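Local coordinates for protein PT26-6P (Thermococcus sp., PDB 2WB7) that is of unknown function but is encoded by a family of mobile genetic elements from Euryarchaea and is built from three domains with novel folds, at residues A[258-263]-A[374-379]; A[175-180]-A[201-206]; A[401-406]-A[469-474]. All coordinates share one frame; numbering follows the deposited sequence.

Contact 1: A[258-263]-A[374-379]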
# COMPACT_ATOMS: atom_id res chain seq x y z
N LYS A 258 -1.99 -4.69 1.40
CA LYS A 258 -2.98 -3.89 0.72
C LYS A 258 -2.94 -2.49 1.35
O LYS A 258 -2.97 -2.36 2.57
CB LYS A 258 -4.35 -4.51 0.92
CG LYS A 258 -5.35 -4.25 -0.18
CD LYS A 258 -6.78 -4.35 0.34
CE LYS A 258 -6.92 -5.32 1.53
NZ LYS A 258 -8.32 -5.33 2.13
N TYR A 259 -2.84 -1.44 0.54
CA TYR A 259 -2.67 -0.09 1.06
C TYR A 259 -3.85 0.82 0.76
O TYR A 259 -4.46 0.68 -0.29
CB TYR A 259 -1.44 0.58 0.45
CG TYR A 259 -0.12 -0.07 0.77
CD1 TYR A 259 0.50 -0.90 -0.15
CD2 TYR A 259 0.53 0.19 1.97
CE1 TYR A 259 1.73 -1.49 0.13
CE2 TYR A 259 1.74 -0.39 2.27
CZ TYR A 259 2.34 -1.22 1.35
OH TYR A 259 3.56 -1.81 1.62
N ALA A 260 -4.13 1.75 1.67
CA ALA A 260 -5.04 2.86 1.40
C ALA A 260 -4.49 4.11 2.10
O ALA A 260 -3.87 3.99 3.15
CB ALA A 260 -6.44 2.56 1.88
N GLY A 261 -4.72 5.29 1.53
CA GLY A 261 -4.24 6.51 2.17
C GLY A 261 -3.07 7.20 1.48
O GLY A 261 -2.99 7.23 0.26
N ALA A 262 -2.16 7.75 2.28
CA ALA A 262 -1.09 8.60 1.76
C ALA A 262 0.16 7.80 1.39
O ALA A 262 1.26 8.06 1.88
CB ALA A 262 -0.75 9.67 2.78
N LEU A 263 -0.00 6.84 0.49
CA LEU A 263 1.09 5.93 0.18
C LEU A 263 2.29 6.62 -0.46
O LEU A 263 3.42 6.14 -0.35
CB LEU A 263 0.62 4.76 -0.69
CG LEU A 263 1.63 3.63 -0.90
CD1 LEU A 263 2.00 2.93 0.42
CD2 LEU A 263 1.06 2.63 -1.90
N TRP A 374 -2.87 9.96 6.59
CA TRP A 374 -3.03 8.65 7.19
C TRP A 374 -2.66 7.57 6.20
O TRP A 374 -2.72 7.77 4.98
CB TRP A 374 -4.48 8.46 7.66
CG TRP A 374 -5.48 8.43 6.55
CD1 TRP A 374 -6.11 9.50 6.00
CD2 TRP A 374 -5.96 7.28 5.84
NE1 TRP A 374 -6.97 9.09 5.01
CE2 TRP A 374 -6.89 7.73 4.89
CE3 TRP A 374 -5.68 5.91 5.92
CZ2 TRP A 374 -7.55 6.87 4.03
CZ3 TRP A 374 -6.34 5.05 5.06
CH2 TRP A 374 -7.26 5.53 4.13
N LEU A 375 -2.25 6.42 6.74
CA LEU A 375 -2.01 5.23 5.93
C LEU A 375 -2.62 4.00 6.59
O LEU A 375 -2.61 3.86 7.83
CB LEU A 375 -0.52 5.01 5.70
CG LEU A 375 -0.17 3.88 4.72
CD1 LEU A 375 -0.45 4.30 3.31
CD2 LEU A 375 1.30 3.53 4.83
N ALA A 376 -3.17 3.13 5.76
CA ALA A 376 -3.66 1.84 6.23
C ALA A 376 -2.96 0.80 5.38
O ALA A 376 -2.86 0.96 4.16
CB ALA A 376 -5.17 1.74 6.09
N ALA A 377 -2.47 -0.25 6.02
CA ALA A 377 -1.77 -1.29 5.29
C ALA A 377 -2.15 -2.60 5.94
O ALA A 377 -1.98 -2.77 7.15
CB ALA A 377 -0.27 -1.09 5.34
N GLU A 378 -2.68 -3.51 5.14
CA GLU A 378 -3.11 -4.79 5.66
C GLU A 378 -2.27 -5.92 5.05
O GLU A 378 -2.32 -6.16 3.85
CB GLU A 378 -4.60 -5.00 5.41
CG GLU A 378 -5.04 -6.43 5.63
CD GLU A 378 -6.55 -6.64 5.49
OE1 GLU A 378 -7.27 -5.66 5.23
OE2 GLU A 378 -7.00 -7.79 5.64
N PRO A 379 -1.47 -6.60 5.89
CA PRO A 379 -0.66 -7.72 5.45
C PRO A 379 -1.58 -8.79 4.91
O PRO A 379 -2.56 -9.15 5.57
CB PRO A 379 -0.01 -8.22 6.74
CG PRO A 379 -0.02 -7.04 7.65
CD PRO A 379 -1.27 -6.30 7.32
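Two neighbouring antiparallel strands, 253-261 and 370-379, meet here in the middle of an eight-stranded antiparallel sheet; segments 258-263 and 374-379 lie in the second immunoglobulin-like domain. K258 and E378 form a hydrogen-bonded pair: K258 N gives to E378 O, and E378 N returns a bond to K258 O at 2.8 Å. A260 and A376 repeat this pattern. The last bond, A262 N to W374 O, is 2.8 Å long and runs nearly along the C=O axis.

W374 has CG in the crowded position between backbone N and carbonyl carbon (chi1 65°). This lays the indole over G261, whose CA sits 3.7 Å from the centroid of the W374 six-membered ring, a CH-pi contact. A side chain on G261 would collide with W374 O, and its backbone angles also call for glycine. W374 NE1 is hydrogen-bonded to D132 OD1. On the side of the sheet that carries Y259 and A377, A377 CB lies 3.7 Å from Y259 CD2, and L375 CD1 meets L263 CD1 at 4.0 Å.

K258 and E378 lie side by side, on the same side of the sheet as A260. K258 NZ reaches E378 OE1 at 3.3 Å, a salt bridge whose hydrogen bond is weak. E378 OE1 is also hydrogen-bonded to Y152 OH, and E378 OE2 to H354 ND1. The buried carboxylate is therefore held by several polar partners, which probably favours its charged form.

Contact 2: A[175-180]-A[201-206]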
# COMPACT_ATOMS: atom_id res chain seq x y z
N ALA A 175 4.74 52.40 -14.07
CA ALA A 175 4.76 53.06 -15.37
C ALA A 175 5.71 54.25 -15.30
O ALA A 175 5.58 55.09 -14.41
CB ALA A 175 3.35 53.52 -15.75
N TRP A 176 6.68 54.32 -16.21
CA TRP A 176 7.65 55.41 -16.24
C TRP A 176 7.61 56.13 -17.59
O TRP A 176 7.49 55.49 -18.63
CB TRP A 176 9.06 54.88 -15.97
CG TRP A 176 9.30 54.45 -14.54
CD1 TRP A 176 8.68 53.42 -13.88
CD2 TRP A 176 10.23 55.02 -13.59
NE1 TRP A 176 9.17 53.32 -12.59
CE2 TRP A 176 10.12 54.29 -12.39
CE3 TRP A 176 11.15 56.08 -13.65
CZ2 TRP A 176 10.88 54.59 -11.25
CZ3 TRP A 176 11.91 56.38 -12.52
CH2 TRP A 176 11.76 55.63 -11.34
N LYS A 177 7.70 57.47 -17.56
CA LYS A 177 7.79 58.28 -18.79
C LYS A 177 9.04 59.15 -18.73
O LYS A 177 9.57 59.41 -17.64
CB LYS A 177 6.58 59.20 -18.93
CG LYS A 177 5.31 58.70 -18.28
CD LYS A 177 4.68 57.53 -19.05
CE LYS A 177 3.45 56.96 -18.31
NZ LYS A 177 2.71 55.98 -19.16
N THR A 178 9.51 59.59 -19.89
CA THR A 178 10.59 60.59 -19.97
C THR A 178 10.12 61.98 -19.59
O THR A 178 9.11 62.46 -20.11
CB THR A 178 11.20 60.70 -21.37
OG1 THR A 178 10.18 60.50 -22.35
CG2 THR A 178 12.29 59.67 -21.57
N ASP A 179 10.85 62.61 -18.69
CA ASP A 179 10.59 63.99 -18.28
C ASP A 179 11.30 64.93 -19.25
O ASP A 179 12.47 65.26 -19.06
CB ASP A 179 11.07 64.22 -16.85
CG ASP A 179 10.79 65.62 -16.36
OD1 ASP A 179 10.71 66.54 -17.21
OD2 ASP A 179 10.63 65.81 -15.14
N SER A 180 10.57 65.37 -20.27
CA SER A 180 11.12 66.16 -21.37
C SER A 180 11.78 67.48 -20.94
O SER A 180 12.49 68.11 -21.71
CB SER A 180 10.02 66.45 -22.39
OG SER A 180 10.55 66.58 -23.69
N VAL A 201 11.22 59.31 -15.42
CA VAL A 201 10.63 59.51 -14.10
C VAL A 201 9.35 58.69 -13.88
O VAL A 201 8.68 58.27 -14.84
CB VAL A 201 10.43 61.03 -13.79
CG1 VAL A 201 9.36 61.65 -14.69
CG2 VAL A 201 10.11 61.25 -12.32
N HIS A 202 9.01 58.46 -12.62
CA HIS A 202 7.98 57.50 -12.26
C HIS A 202 6.57 58.08 -12.29
O HIS A 202 6.17 58.80 -11.38
CB HIS A 202 8.28 56.90 -10.88
CG HIS A 202 7.29 55.85 -10.46
ND1 HIS A 202 6.89 55.70 -9.16
CD2 HIS A 202 6.61 54.94 -11.19
CE1 HIS A 202 6.01 54.71 -9.09
NE2 HIS A 202 5.82 54.24 -10.31
N ASP A 203 5.83 57.72 -13.32
CA ASP A 203 4.48 58.25 -13.54
C ASP A 203 3.40 57.67 -12.63
O ASP A 203 3.00 58.30 -11.66
CB ASP A 203 4.08 58.05 -15.00
CG ASP A 203 2.75 58.69 -15.32
OD1 ASP A 203 2.44 59.74 -14.72
OD2 ASP A 203 2.02 58.15 -16.18
N LYS A 204 2.91 56.48 -12.95
CA LYS A 204 1.80 55.88 -12.20
C LYS A 204 2.06 54.42 -11.82
O LYS A 204 3.08 53.84 -12.19
CB LYS A 204 0.51 55.98 -13.02
CG LYS A 204 0.62 55.33 -14.39
CD LYS A 204 -0.41 55.94 -15.35
CE LYS A 204 -0.26 55.36 -16.76
NZ LYS A 204 -1.42 55.71 -17.62
N ASP A 205 1.13 53.85 -11.06
CA ASP A 205 1.15 52.44 -10.69
C ASP A 205 -0.15 51.77 -11.13
O ASP A 205 -1.23 52.29 -10.89
CB ASP A 205 1.36 52.29 -9.18
CG ASP A 205 2.77 52.64 -8.75
OD1 ASP A 205 3.67 52.53 -9.60
OD2 ASP A 205 2.97 53.02 -7.58
N ILE A 206 -0.04 50.61 -11.77
CA ILE A 206 -1.21 49.96 -12.37
C ILE A 206 -1.50 48.58 -11.76
O ILE A 206 -0.75 47.63 -11.98
CB ILE A 206 -1.02 49.80 -13.89
CG1 ILE A 206 -0.69 51.15 -14.53
CG2 ILE A 206 -2.25 49.16 -14.51
CD1 ILE A 206 0.01 51.04 -15.88
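Segments 175-180 and 201-206 run antiparallel but twisted, with 139° between their strand directions. They lie on strands 163-178 and 198-213 of an antiparallel sheet, at the surface about 60 Å from the chain's centre; 175-180 is in the first immunoglobulin-like domain. A classic beta bulge breaks the pairing: D203 and K204 both face A175. V201 N gives K177 O a nearly straight bond of 2.8 Å, and K177 N bonds back to V201 O. At the bulge A175 N bonds K204 O in the carbonyl plane at 2.9 Å. From the other segment, A175 O receives two weak bonds, from D203 N and K204 N.

W176 and H202 form a non-hydrogen-bonded pair, and their side chains cross at about a right angle. H202 CB lies over the indole face, 3.5 Å from the centroid of the W176 six-membered ring. The imidazole makes an offset stack with the W176 five-membered ring, centroids 4.6 Å apart and planes at 27°. The indole also meets H193 and F82, and W176 NE1 is hydrogen-bonded to E174 OE2.

On the side of the sheet with A175, K177, V201 and K204, A175 CB packs 3.5 Å from K204 CG. K177 crosses D203 obliquely; the K177 NZ to D203 OD2 salt bridge is long, and the place of OD2 is uncertain. H202 NE2 gives D205 OD1 a 2.8 Å bond that lies in the imidazole plane.

Contact 3: A[401-406]-A[469-474]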
# COMPACT_ATOMS: atom_id res chain seq x y z
N ASP A 401 10.96 -45.14 3.73
CA ASP A 401 11.84 -46.14 4.31
C ASP A 401 11.35 -47.52 3.92
O ASP A 401 12.13 -48.39 3.55
CB ASP A 401 11.93 -45.97 5.81
CG ASP A 401 12.76 -44.75 6.20
OD1 ASP A 401 13.59 -44.33 5.36
OD2 ASP A 401 12.58 -44.20 7.31
N LEU A 402 10.05 -47.71 4.00
CA LEU A 402 9.46 -48.92 3.49
C LEU A 402 9.90 -49.16 2.05
O LEU A 402 10.32 -50.25 1.69
CB LEU A 402 7.94 -48.85 3.58
CG LEU A 402 7.40 -48.72 5.00
CD1 LEU A 402 5.88 -48.66 5.00
CD2 LEU A 402 7.89 -49.90 5.80
N TYR A 403 9.83 -48.13 1.21
CA TYR A 403 10.21 -48.34 -0.18
C TYR A 403 11.60 -48.96 -0.25
O TYR A 403 11.80 -49.96 -0.94
CB TYR A 403 10.16 -47.04 -0.99
CG TYR A 403 10.56 -47.21 -2.45
CD1 TYR A 403 9.60 -47.52 -3.42
CD2 TYR A 403 11.89 -47.07 -2.86
CE1 TYR A 403 9.96 -47.68 -4.76
CE2 TYR A 403 12.25 -47.23 -4.19
CZ TYR A 403 11.28 -47.54 -5.14
OH TYR A 403 11.62 -47.70 -6.46
N LYS A 404 12.57 -48.38 0.46
CA LYS A 404 13.93 -48.92 0.46
C LYS A 404 14.03 -50.35 0.99
O LYS A 404 14.73 -51.18 0.43
CB LYS A 404 14.86 -48.02 1.26
CG LYS A 404 15.05 -46.67 0.65
CD LYS A 404 15.67 -45.77 1.67
CE LYS A 404 16.01 -44.43 1.11
NZ LYS A 404 16.53 -43.56 2.21
N LYS A 405 13.33 -50.63 2.08
CA LYS A 405 13.27 -51.96 2.64
C LYS A 405 12.48 -52.88 1.71
O LYS A 405 12.31 -54.05 2.01
CB LYS A 405 12.56 -51.93 3.99
CG LYS A 405 13.31 -51.14 5.08
CD LYS A 405 12.51 -51.08 6.39
CE LYS A 405 11.95 -52.46 6.80
NZ LYS A 405 12.97 -53.53 7.09
N LYS A 406 11.98 -52.34 0.61
CA LYS A 406 11.23 -53.13 -0.37
C LYS A 406 9.94 -53.73 0.17
O LYS A 406 9.42 -54.69 -0.39
CB LYS A 406 12.09 -54.28 -0.87
CG LYS A 406 13.38 -53.86 -1.50
CD LYS A 406 13.27 -53.90 -3.01
CE LYS A 406 14.64 -54.04 -3.65
NZ LYS A 406 15.29 -55.31 -3.21
N ASP A 469 8.18 -48.45 -9.16
CA ASP A 469 9.41 -49.13 -8.86
C ASP A 469 10.61 -48.29 -9.29
O ASP A 469 11.76 -48.72 -9.14
CB ASP A 469 9.44 -50.51 -9.52
CG ASP A 469 9.26 -50.42 -11.00
OD1 ASP A 469 9.59 -51.40 -11.70
OD2 ASP A 469 8.78 -49.37 -11.47
N ASP A 470 10.34 -47.11 -9.85
CA ASP A 470 11.40 -46.11 -9.92
C ASP A 470 11.33 -45.26 -8.67
O ASP A 470 10.26 -44.85 -8.23
CB ASP A 470 11.26 -45.20 -11.11
CG ASP A 470 12.32 -44.12 -11.11
OD1 ASP A 470 13.50 -44.48 -11.33
OD2 ASP A 470 12.00 -42.93 -10.86
N TYR A 471 12.49 -44.95 -8.11
CA TYR A 471 12.57 -44.24 -6.84
C TYR A 471 12.05 -42.81 -6.92
O TYR A 471 11.21 -42.41 -6.11
CB TYR A 471 14.00 -44.26 -6.32
CG TYR A 471 14.16 -43.58 -4.98
CD1 TYR A 471 13.38 -43.94 -3.90
CD2 TYR A 471 15.13 -42.60 -4.79
CE1 TYR A 471 13.54 -43.33 -2.67
CE2 TYR A 471 15.30 -42.00 -3.57
CZ TYR A 471 14.51 -42.36 -2.51
OH TYR A 471 14.66 -41.75 -1.29
N GLN A 472 12.54 -42.05 -7.89
CA GLN A 472 12.12 -40.66 -8.03
C GLN A 472 10.63 -40.61 -8.31
O GLN A 472 9.92 -39.71 -7.86
CB GLN A 472 12.88 -39.97 -9.13
CG GLN A 472 12.61 -38.47 -9.17
CD GLN A 472 13.08 -37.74 -7.90
OE1 GLN A 472 14.27 -37.64 -7.63
NE2 GLN A 472 12.14 -37.23 -7.13
N MSE A 473 10.15 -41.59 -9.04
CA MSE A 473 8.76 -41.61 -9.40
C MSE A 473 7.90 -41.85 -8.15
O MSE A 473 6.76 -41.39 -8.04
CB MSE A 473 8.52 -42.67 -10.47
CG MSE A 473 7.45 -42.26 -11.47
SE MSE A 473 7.96 -40.59 -12.35
CE MSE A 473 6.33 -39.59 -12.05
N PHE A 474 8.45 -42.59 -7.20
CA PHE A 474 7.72 -42.87 -5.98
C PHE A 474 7.70 -41.58 -5.16
O PHE A 474 6.65 -41.17 -4.65
CB PHE A 474 8.41 -44.01 -5.24
CG PHE A 474 7.84 -44.31 -3.89
CD1 PHE A 474 6.62 -44.93 -3.77
CD2 PHE A 474 8.55 -44.00 -2.74
CE1 PHE A 474 6.11 -45.22 -2.51
CE2 PHE A 474 8.05 -44.29 -1.50
CZ PHE A 474 6.82 -44.89 -1.38
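A single tyrosine, Y403, supplies most of what the first segment buries, reaching from the last turn of helix 393-404 to helix 471-499. Its CG is anti to the backbone N (chi1 180°), which carries the ring to the start of the second helix, where it packs on Y471 and F474 in an aromatic cluster.

The rings of Y403 and F474 make an offset stack, centroids 4.7 Å apart and planes at 20°. The two side chains slide past each other in opposite directions. Y403 CD1 lies over the F474 face, while Y403 CB meets F474 CE2 at 3.5 Å. The Y471 ring is oblique to Y403, with Y471 CD1 at 3.5 Å from Y403 CE2. Y403 OH ends 2.9 Å from D469 O, which lies near the plane of the Y403 ring. An alanine in place of Y403 would probably weaken the packing of helix 393-404 against helix 471-499, because the stack on F474 and the packing on Y471 would both be lost.

Both backbones are capped. K406 has positive phi and closes helix 393-404 with a Schellman motif. D470 is the N-cap of the second helix, and its OD2 accepts from N of M473, a selenomethionine, at 2.9 Å.

The contact lies at the surface of the helical domain. Helix 408-438 packs beside it, with R408 and I411 against Y403 and with K410 and I411 against L402.

Contact 1 is buried near the centre of the chain, while contacts 2 and 3 lie at the surface on opposite sides of that centre, their own centres about 105 Å apart. None touches another. Contacts 1 and 2 both pair antiparallel strands, but in different sheets: the first in regular register, the second disturbed by a bulge. Contact 3 joins two helix ends and rests on aromatic side chains instead of paired backbones. The buried carboxylate of contact 1 has several partners, whereas in contact 2 the aspartate across from K177 is met by a long salt bridge at the surface. Strand 370-379 of contact 1 leads along the chain to helix 393-404 of contact 3.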